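Side-chain contact in charybdin (Charybdis maritima, PDB 2B7U), which is a plant member of the ribosome-inactivating protein family, whose fold joins a mixed beta-sheet to a largely helical region: residues K200-V203 and R204-M208. Residues are numbered along the deposited sequence; the frame is centred on the assembly and turned at random. Where two conformers were deposited one is given.
Sequences KNWV and RFSFM
The carbonyls of N201, just before helix 202-214, and of W202 and V203 in its first turn accept hydrogen bonds from the amides of F205, S206 and F207, three successive i to i+4 bonds that set the first turn; F205 N reaches N201 O at 2.7 Å. One step earlier a water takes the place of the direct bond: it donates to K200 O and accepts from R204 N. The same turn brings N201 over the F205 ring. Its CB stands 3.5 Å from the ring centroid, 12° off the normal, a CH-pi contact over the middle of one face, while I225 and Q223 of strand 223-225 also touch the F205 side chain. The R204 side chain runs alongside that of N201, both pointing the same way, with guanidinium and amide planes 79° apart. On another side of the helix, S206 OG lies beside its own backbone N (chi1 -69°), from where it turns back to donate to W202 O at 2.9 Å. S206 N binds this oxygen too, also at 2.9 Å, and the two donors approach from opposite faces of the carbonyl plane. The hydroxyl also sits over one face of the indole, offset toward its rim, 3.7 Å from W202 NE1, which bonds to I242 O. S206 OG thus donates within the helix to the W202 carbonyl and accepts from E244 N, and with the W202 NE1 to I242 O bond it joins the buried side of the first turn to the loop of I242 and E244.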
ATOM      1  N   LYS A 200      -9.568  -5.084   1.963  1.00 13.90           N
ATOM      2  CA  LYS A 200      -9.669  -5.750   3.262  1.00 13.76           C
ATOM      3  C   LYS A 200      -9.199  -7.192   3.244  1.00 14.46           C
ATOM      4  O   LYS A 200      -8.981  -7.764   4.322  1.00 16.03           O
ATOM      5  CB  LYS A 200     -11.087  -5.622   3.819  1.00 14.76           C
ATOM      6  CG  LYS A 200     -11.514  -4.232   4.366  0.65 17.51           C
ATOM      7  CD  LYS A 200     -10.630  -3.050   4.015  0.65 22.36           C
ATOM      8  CE  LYS A 200      -9.438  -2.900   4.959  0.65 24.05           C
ATOM      9  NZ  LYS A 200      -8.185  -2.416   4.260  0.65 21.47           N
ATOM     10  N   ASN A 201      -9.041  -7.757   2.045  1.00 13.98           N
ATOM     11  CA  ASN A 201      -8.759  -9.200   1.883  1.00 12.99           C
ATOM     12  C   ASN A 201      -7.365  -9.481   1.313  1.00 12.99           C
ATOM     13  O   ASN A 201      -7.056 -10.624   0.980  1.00 13.41           O
ATOM     14  CB  ASN A 201      -9.797  -9.821   0.962  1.00 13.60           C
ATOM     15  CG  ASN A 201     -11.157  -9.938   1.624  1.00 16.05           C
ATOM     16  OD1 ASN A 201     -12.204  -9.653   1.008  1.00 20.55           O
ATOM     17  ND2 ASN A 201     -11.160 -10.343   2.878  1.00 16.86           N
ATOM     18  N   TRP A 202      -6.545  -8.456   1.113  1.00 11.71           N
ATOM     19  CA  TRP A 202      -5.213  -8.681   0.507  1.00 11.19           C
ATOM     20  C   TRP A 202      -4.392  -9.712   1.267  1.00 12.62           C
ATOM     21  O   TRP A 202      -3.768 -10.560   0.660  1.00 12.65           O
ATOM     22  CB  TRP A 202      -4.402  -7.390   0.405  1.00 11.78           C
ATOM     23  CG  TRP A 202      -3.071  -7.530  -0.299  1.00 11.69           C
ATOM     24  CD1 TRP A 202      -2.868  -7.856  -1.598  1.00 12.12           C
ATOM     25  CD2 TRP A 202      -1.785  -7.357   0.288  1.00 11.96           C
ATOM     26  NE1 TRP A 202      -1.509  -7.877  -1.875  1.00 11.53           N
ATOM     27  CE2 TRP A 202      -0.833  -7.549  -0.734  1.00 11.84           C
ATOM     28  CE3 TRP A 202      -1.345  -7.001   1.571  1.00 12.93           C
ATOM     29  CZ2 TRP A 202       0.543  -7.403  -0.512  1.00 11.82           C
ATOM     30  CZ3 TRP A 202       0.028  -6.853   1.791  1.00 13.29           C
ATOM     31  CH2 TRP A 202       0.942  -7.047   0.746  1.00 12.94           C
ATOM     32  N   VAL A 203      -4.398  -9.618   2.582  1.00 13.09           N
ATOM     33  CA  VAL A 203      -3.591 -10.509   3.408  1.00 13.04           C
ATOM     34  C   VAL A 203      -4.134 -11.933   3.253  1.00 13.32           C
ATOM     35  O   VAL A 203      -3.377 -12.894   3.025  1.00 13.37           O
ATOM     36  CB  VAL A 203      -3.600 -10.046   4.889  1.00 13.54           C
ATOM     37  CG1 VAL A 203      -2.986 -11.080   5.749  1.00 13.57           C
ATOM     38  CG2 VAL A 203      -2.892  -8.719   5.004  1.00 15.11           C
ATOM     39  N   ARG A 204      -5.450 -12.084   3.389  1.00 12.63           N
ATOM     40  CA  ARG A 204      -6.101 -13.402   3.264  1.00 13.57           C
ATOM     41  C   ARG A 204      -5.933 -13.996   1.852  1.00 12.47           C
ATOM     42  O   ARG A 204      -5.608 -15.178   1.690  1.00 12.70           O
ATOM     43  CB  ARG A 204      -7.583 -13.276   3.565  1.00 16.32           C
ATOM     44  CG  ARG A 204      -7.978 -13.219   4.999  1.00 21.77           C
ATOM     45  CD  ARG A 204      -9.385 -13.862   5.139  1.00 28.04           C
ATOM     46  NE  ARG A 204     -10.302 -13.284   4.162  1.00 30.67           N
ATOM     47  CZ  ARG A 204     -11.104 -13.946   3.320  1.00 31.48           C
ATOM     48  NH1 ARG A 204     -11.210 -15.271   3.310  1.00 34.48           N
ATOM     49  NH2 ARG A 204     -11.856 -13.256   2.482  1.00 31.73           N
ATOM     50  N   PHE A 205      -6.168 -13.195   0.815  1.00 11.86           N
ATOM     51  CA  PHE A 205      -6.002 -13.666  -0.561  1.00 11.93           C
ATOM     52  C   PHE A 205      -4.551 -14.058  -0.851  1.00 11.53           C
ATOM     53  O   PHE A 205      -4.299 -15.075  -1.527  1.00 11.27           O
ATOM     54  CB  PHE A 205      -6.411 -12.564  -1.552  1.00 11.88           C
ATOM     55  CG  PHE A 205      -7.898 -12.272  -1.626  1.00 12.69           C
ATOM     56  CD1 PHE A 205      -8.339 -11.142  -2.326  1.00 13.13           C
ATOM     57  CD2 PHE A 205      -8.839 -13.096  -1.059  1.00 12.89           C
ATOM     58  CE1 PHE A 205      -9.702 -10.873  -2.453  1.00 12.92           C
ATOM     59  CE2 PHE A 205     -10.213 -12.813  -1.189  1.00 13.71           C
ATOM     60  CZ  PHE A 205     -10.615 -11.711  -1.889  1.00 13.85           C
ATOM     61  N   SER A 206      -3.596 -13.275  -0.372  1.00 11.74           N
ATOM     62  CA  SER A 206      -2.182 -13.616  -0.587  1.00 11.34           C
ATOM     63  C   SER A 206      -1.895 -14.982   0.011  1.00 11.65           C
ATOM     64  O   SER A 206      -1.225 -15.791  -0.619  1.00 12.43           O
ATOM     65  CB  SER A 206      -1.267 -12.578   0.048  1.00 11.72           C
ATOM     66  OG  SER A 206      -1.350 -11.348  -0.664  1.00 11.76           O
ATOM     67  N   PHE A 207      -2.379 -15.206   1.224  1.00 12.04           N
ATOM     68  CA  PHE A 207      -2.167 -16.479   1.897  1.00 12.40           C
ATOM     69  C   PHE A 207      -2.802 -17.620   1.118  1.00 12.64           C
ATOM     70  O   PHE A 207      -2.187 -18.680   0.908  1.00 11.62           O
ATOM     71  CB  PHE A 207      -2.756 -16.457   3.306  1.00 13.18           C
ATOM     72  CG  PHE A 207      -2.556 -17.749   4.038  1.00 14.11           C
ATOM     73  CD1 PHE A 207      -3.562 -18.690   4.066  1.00 17.04           C
ATOM     74  CD2 PHE A 207      -1.323 -18.039   4.618  1.00 17.20           C
ATOM     75  CE1 PHE A 207      -3.364 -19.917   4.703  1.00 17.76           C
ATOM     76  CE2 PHE A 207      -1.128 -19.256   5.267  1.00 18.09           C
ATOM     77  CZ  PHE A 207      -2.152 -20.177   5.302  1.00 17.42           C
ATOM     78  N   MET A 208      -4.066 -17.448   0.713  1.00 12.61           N
ATOM     79  CA  MET A 208      -4.734 -18.519  -0.051  1.00 13.56           C
ATOM     80  C   MET A 208      -3.956 -18.911  -1.307  1.00 12.64           C
ATOM     81  O   MET A 208      -3.867 -20.096  -1.688  1.00 13.55           O
ATOM     82  CB  MET A 208      -6.149 -18.110  -0.496  1.00 14.72           C
ATOM     83  CG  MET A 208      -7.099 -17.878   0.600  1.00 16.05           C
ATOM     84  SD  MET A 208      -8.644 -17.202  -0.076  1.00 17.91           S
ATOM     85  CE  MET A 208      -9.367 -16.691   1.445  1.00 20.98           C
TER
HETATM   86  O   HOH W   1      -7.035  -9.990   4.727  1.00 15.74           O